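Local coordinates for acyl-CoA dehydrogenase (Bacillus anthracis, PDB 3OWA), which probably catalyses the FAD-dependent alpha,beta-dehydrogenation of acyl-CoA thioesters, at residues N414-F422 against Q490-V500. Sequence-based numbering, arbitrary orientation.
Sequences NRLIVPGTF and QEILVNIADIV. With FAD (flavin-adenine dinucleotide), chain E.
R415 reaches D498 where segments 414-422 and 490-500, on two helices of the alpha-helical C-terminal domain of the acyl-CoA dehydrogenase fold, cross at 80°, their axes 7.7 Å apart at closest approach. R415 NE donates to D498 OD1 at 2.6 Å, and this bond is part of a salt bridge. The acceptor uses its syn lone pair and lies near the guanidinium plane, yet the carboxylate plane stands 85° to that plane. The R415 chain is extended from CG to NE, which carries the charge past V494 to D498. D498 shares the guanidinium with E370 on helix 358-383, which forms a second salt bridge with R415 NH1.

The small side chain of A497 lets the backbones come close: its CB lies 3.2 Å from R415 O. P419 fits beside it, with CG 3.4 Å from L493 O and against I496 CG2. P419 has no N-H to bond to the preceding turn, and helix 411-427 kinks there. Further along, V500 CG1 meets the edge of the F422 ring at CE2, 3.6 Å away.

At the other end the contact enters the FAD pocket. L416 CD2 rests on Q490 CB and L493 CD1, while L416 CD1 approaches the adenine. L306 of the second subunit packs on L416 and V494. Its backbone N also bonds Q490 OE1, which helps fix the amide. Q490 NE2 donates to FAD N1A at 2.9 Å, with an N-H...N angle of 150°.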
loop_
_atom_site.group_PDB
_atom_site.type_symbol
_atom_site.label_atom_id
_atom_site.label_comp_id
_atom_site.label_asym_id
_atom_site.label_seq_id
_atom_site.Cartn_x
_atom_site.Cartn_y
_atom_site.Cartn_z
ATOM N N ASN A 414 17.615 -0.570 5.307
ATOM C CA ASN A 414 17.395 -0.850 6.727
ATOM C C ASN A 414 17.247 -2.333 7.038
ATOM O O ASN A 414 17.718 -2.778 8.079
ATOM C CB ASN A 414 16.165 -0.125 7.228
ATOM C CG ASN A 414 16.464 1.283 7.684
ATOM O OD1 ASN A 414 16.244 2.242 6.964
ATOM N ND2 ASN A 414 16.968 1.409 8.900
ATOM N N ARG A 415 16.607 -3.092 6.149
ATOM C CA ARG A 415 16.498 -4.535 6.297
ATOM C C ARG A 415 17.824 -5.239 6.053
ATOM O O ARG A 415 18.194 -6.132 6.813
ATOM C CB ARG A 415 15.436 -5.137 5.359
ATOM C CG ARG A 415 13.993 -4.936 5.870
ATOM C CD ARG A 415 12.978 -5.305 4.764
ATOM N NE ARG A 415 11.661 -5.584 5.344
ATOM C CZ ARG A 415 10.552 -4.889 5.092
ATOM N NH1 ARG A 415 9.403 -5.237 5.675
ATOM N NH2 ARG A 415 10.581 -3.874 4.232
ATOM N N LEU A 416 18.531 -4.841 5.001
ATOM C CA LEU A 416 19.776 -5.493 4.629
ATOM C C LEU A 416 20.876 -5.367 5.677
ATOM O O LEU A 416 21.715 -6.243 5.795
ATOM C CB LEU A 416 20.303 -4.945 3.308
ATOM C CG LEU A 416 19.493 -5.284 2.078
ATOM C CD1 LEU A 416 20.045 -4.443 0.940
ATOM C CD2 LEU A 416 19.651 -6.784 1.770
ATOM N N ILE A 417 20.855 -4.302 6.457
ATOM C CA ILE A 417 21.913 -4.105 7.429
ATOM C C ILE A 417 21.689 -4.854 8.739
ATOM O O ILE A 417 22.660 -5.078 9.478
ATOM C CB ILE A 417 22.186 -2.608 7.714
ATOM C CG1 ILE A 417 20.968 -1.933 8.367
ATOM C CG2 ILE A 417 22.627 -1.899 6.426
ATOM C CD1 ILE A 417 21.111 -0.417 8.448
ATOM N N VAL A 418 20.449 -5.240 9.028
ATOM C CA VAL A 418 20.162 -5.949 10.263
ATOM C C VAL A 418 20.969 -7.275 10.491
ATOM O O VAL A 418 21.629 -7.434 11.542
ATOM C CB VAL A 418 18.622 -6.119 10.512
ATOM C CG1 VAL A 418 18.353 -7.183 11.600
ATOM C CG2 VAL A 418 18.001 -4.784 10.919
ATOM N N PRO A 419 20.924 -8.229 9.541
ATOM C CA PRO A 419 21.694 -9.459 9.827
ATOM C C PRO A 419 23.189 -9.239 10.007
ATOM O O PRO A 419 23.778 -9.853 10.889
ATOM C CB PRO A 419 21.448 -10.326 8.599
ATOM C CG PRO A 419 20.141 -9.797 8.025
ATOM C CD PRO A 419 20.203 -8.327 8.258
ATOM N N GLY A 420 23.790 -8.376 9.196
ATOM C CA GLY A 420 25.235 -8.082 9.280
ATOM C C GLY A 420 25.639 -7.414 10.576
ATOM O O GLY A 420 26.696 -7.714 11.130
ATOM N N THR A 421 24.795 -6.508 11.061
ATOM C CA THR A 421 24.958 -5.912 12.382
ATOM C C THR A 421 24.984 -6.968 13.499
ATOM O O THR A 421 25.846 -6.903 14.390
ATOM C CB THR A 421 23.881 -4.865 12.633
ATOM O OG1 THR A 421 23.932 -3.924 11.565
ATOM C CG2 THR A 421 24.130 -4.120 13.917
ATOM N N PHE A 422 24.071 -7.938 13.448
ATOM C CA PHE A 422 24.126 -9.077 14.375
ATOM C C PHE A 422 25.452 -9.826 14.288
ATOM O O PHE A 422 26.086 -10.096 15.313
ATOM C CB PHE A 422 22.950 -10.044 14.183
ATOM C CG PHE A 422 21.728 -9.657 14.949
ATOM C CD1 PHE A 422 21.715 -9.745 16.339
ATOM C CD2 PHE A 422 20.589 -9.200 14.288
ATOM C CE1 PHE A 422 20.589 -9.385 17.076
ATOM C CE2 PHE A 422 19.447 -8.832 15.004
ATOM C CZ PHE A 422 19.442 -8.928 16.414
ATOM N N GLN A 490 20.656 -11.173 -1.057
ATOM C CA GLN A 490 19.775 -10.134 -0.458
ATOM C C GLN A 490 18.405 -10.636 -0.027
ATOM O O GLN A 490 17.912 -10.252 1.064
ATOM C CB GLN A 490 19.649 -8.935 -1.384
ATOM C CG GLN A 490 20.949 -8.250 -1.654
ATOM C CD GLN A 490 20.735 -6.906 -2.316
ATOM O OE1 GLN A 490 19.779 -6.728 -3.076
ATOM N NE2 GLN A 490 21.618 -5.957 -2.039
ATOM N N GLU A 491 17.808 -11.517 -0.831
ATOM C CA GLU A 491 16.463 -12.057 -0.522
ATOM C C GLU A 491 16.438 -12.766 0.823
ATOM O O GLU A 491 15.496 -12.587 1.594
ATOM C CB GLU A 491 15.960 -13.046 -1.584
ATOM C CG GLU A 491 15.878 -12.472 -2.984
ATOM C CD GLU A 491 17.129 -12.713 -3.809
ATOM O OE1 GLU A 491 18.248 -12.791 -3.239
ATOM O OE2 GLU A 491 16.993 -12.820 -5.048
ATOM N N ILE A 492 17.477 -13.569 1.084
ATOM C CA ILE A 492 17.664 -14.260 2.352
ATOM C C ILE A 492 17.868 -13.288 3.514
ATOM O O ILE A 492 17.269 -13.467 4.577
ATOM C CB ILE A 492 18.856 -15.300 2.266
ATOM C CG1 ILE A 492 18.419 -16.553 1.518
ATOM C CG2 ILE A 492 19.406 -15.663 3.643
ATOM C CD1 ILE A 492 19.611 -17.482 1.190
ATOM N N LEU A 493 18.734 -12.288 3.315
ATOM C CA LEU A 493 19.010 -11.273 4.350
ATOM C C LEU A 493 17.725 -10.584 4.801
ATOM O O LEU A 493 17.526 -10.328 5.984
ATOM C CB LEU A 493 20.036 -10.222 3.863
ATOM C CG LEU A 493 21.459 -10.714 3.571
ATOM C CD1 LEU A 493 22.276 -9.624 2.882
ATOM C CD2 LEU A 493 22.143 -11.167 4.857
ATOM N N VAL A 494 16.859 -10.289 3.841
ATOM C CA VAL A 494 15.606 -9.600 4.120
ATOM C C VAL A 494 14.630 -10.518 4.893
ATOM O O VAL A 494 13.913 -10.054 5.782
ATOM C CB VAL A 494 14.996 -9.067 2.820
ATOM C CG1 VAL A 494 13.515 -8.734 3.003
ATOM C CG2 VAL A 494 15.762 -7.830 2.391
ATOM N N ASN A 495 14.632 -11.821 4.580
ATOM C CA ASN A 495 13.846 -12.797 5.374
ATOM C C ASN A 495 14.263 -12.837 6.838
ATOM O O ASN A 495 13.416 -12.876 7.741
ATOM C CB ASN A 495 13.920 -14.223 4.780
ATOM C CG ASN A 495 13.149 -14.358 3.482
ATOM O OD1 ASN A 495 12.234 -13.580 3.205
ATOM N ND2 ASN A 495 13.524 -15.341 2.672
ATOM N N ILE A 496 15.574 -12.813 7.064
ATOM C CA ILE A 496 16.123 -12.855 8.398
ATOM C C ILE A 496 15.752 -11.556 9.108
ATOM O O ILE A 496 15.279 -11.584 10.237
ATOM C CB ILE A 496 17.666 -13.063 8.357
ATOM C CG1 ILE A 496 17.989 -14.482 7.854
ATOM C CG2 ILE A 496 18.286 -12.810 9.720
ATOM C CD1 ILE A 496 19.385 -14.636 7.372
ATOM N N ALA A 497 15.946 -10.436 8.421
ATOM C CA ALA A 497 15.565 -9.122 8.952
ATOM C C ALA A 497 14.092 -9.049 9.300
ATOM O O ALA A 497 13.742 -8.484 10.334
ATOM C CB ALA A 497 15.949 -8.012 7.977
ATOM N N ASP A 498 13.235 -9.635 8.466
ATOM C CA ASP A 498 11.786 -9.659 8.727
ATOM C C ASP A 498 11.449 -10.553 9.921
ATOM O O ASP A 498 10.571 -10.214 10.726
ATOM C CB ASP A 498 11.005 -10.116 7.481
ATOM C CG ASP A 498 11.140 -9.125 6.294
ATOM O OD1 ASP A 498 11.524 -7.946 6.515
ATOM O OD2 ASP A 498 10.848 -9.515 5.128
ATOM N N ILE A 499 12.149 -11.689 10.039
ATOM C CA ILE A 499 11.996 -12.503 11.223
ATOM C C ILE A 499 12.352 -11.727 12.503
ATOM O O ILE A 499 11.602 -11.748 13.489
ATOM C CB ILE A 499 12.803 -13.849 11.155
ATOM C CG1 ILE A 499 12.197 -14.753 10.095
ATOM C CG2 ILE A 499 12.789 -14.531 12.539
ATOM C CD1 ILE A 499 13.032 -15.981 9.747
ATOM N N VAL A 500 13.502 -11.060 12.488
ATOM C CA VAL A 500 13.965 -10.363 13.677
ATOM C C VAL A 500 12.982 -9.222 13.991
ATOM O O VAL A 500 12.655 -8.966 15.170
ATOM C CB VAL A 500 15.398 -9.800 13.461
ATOM C CG1 VAL A 500 15.838 -8.930 14.660
ATOM C CG2 VAL A 500 16.398 -10.956 13.180
HETATM P PA FAD E . 18.229 5.262 -4.353
HETATM O O1A FAD E . 18.568 5.597 -5.784
HETATM O O2A FAD E . 19.363 5.262 -3.392
HETATM O O5B FAD E . 17.453 3.889 -4.266
HETATM C C5B FAD E . 16.558 3.438 -5.252
HETATM C C4B FAD E . 16.089 2.022 -4.949
HETATM O O4B FAD E . 17.194 1.105 -4.969
HETATM C C3B FAD E . 15.452 1.944 -3.565
HETATM O O3B FAD E . 14.397 0.984 -3.528
HETATM C C2B FAD E . 16.590 1.393 -2.744
HETATM O O2B FAD E . 16.149 0.709 -1.611
HETATM C C1B FAD E . 17.245 0.450 -3.720
HETATM N N9A FAD E . 18.639 0.196 -3.344
HETATM C C8A FAD E . 19.652 1.110 -3.216
HETATM N N7A FAD E . 20.784 0.479 -2.858
HETATM C C5A FAD E . 20.520 -0.838 -2.779
HETATM C C6A FAD E . 21.323 -1.963 -2.465
HETATM N N6A FAD E . 22.641 -1.846 -2.261
HETATM N N1A FAD E . 20.730 -3.201 -2.460
HETATM C C2A FAD E . 19.386 -3.351 -2.766
HETATM N N3A FAD E . 18.605 -2.252 -3.110
HETATM C C4A FAD E . 19.160 -1.019 -3.097
HETATM N N1 FAD E . 18.307 13.810 2.499
HETATM C C2 FAD E . 19.005 14.626 3.361
HETATM O O2 FAD E . 20.178 14.418 3.582
HETATM N N3 FAD E . 18.412 15.695 4.001
HETATM C C4 FAD E . 17.107 16.004 3.786
HETATM O O4 FAD E . 16.623 16.967 4.402
HETATM C C4X FAD E . 16.377 15.182 2.920
HETATM N N5 FAD E . 15.057 15.493 2.657
HETATM C C5X FAD E . 14.333 14.732 1.752
HETATM C C6 FAD E . 12.999 15.078 1.509
HETATM C C7 FAD E . 12.267 14.342 0.583
HETATM C C7M FAD E . 10.829 14.723 0.303
HETATM C C8 FAD E . 12.899 13.266 -0.079
HETATM C C8M FAD E . 12.206 12.399 -1.079
HETATM C C9 FAD E . 14.210 12.900 0.208
HETATM C C9A FAD E . 14.945 13.625 1.114
HETATM N N10 FAD E . 16.251 13.266 1.406
HETATM C C10 FAD E . 16.981 14.076 2.267
HETATM C "C1'" FAD E . 16.947 12.133 0.662
HETATM C "C2'" FAD E . 16.356 10.745 0.933
HETATM O "O2'" FAD E . 16.294 10.335 2.280
HETATM C "C3'" FAD E . 16.784 9.651 -0.256
HETATM O "O3'" FAD E . 15.674 9.682 -1.084
HETATM C "C4'" FAD E . 17.043 8.424 0.162
HETATM O "O4'" FAD E . 18.101 8.546 1.111
HETATM C "C5'" FAD E . 17.244 7.288 -0.842
HETATM O "O5'" FAD E . 17.934 7.813 -1.946
HETATM P P FAD E . 17.378 7.797 -3.426
HETATM O O1P FAD E . 16.037 8.494 -3.375
HETATM O O2P FAD E . 18.383 8.438 -4.341
HETATM O O3P FAD E . 17.082 6.277 -3.800
#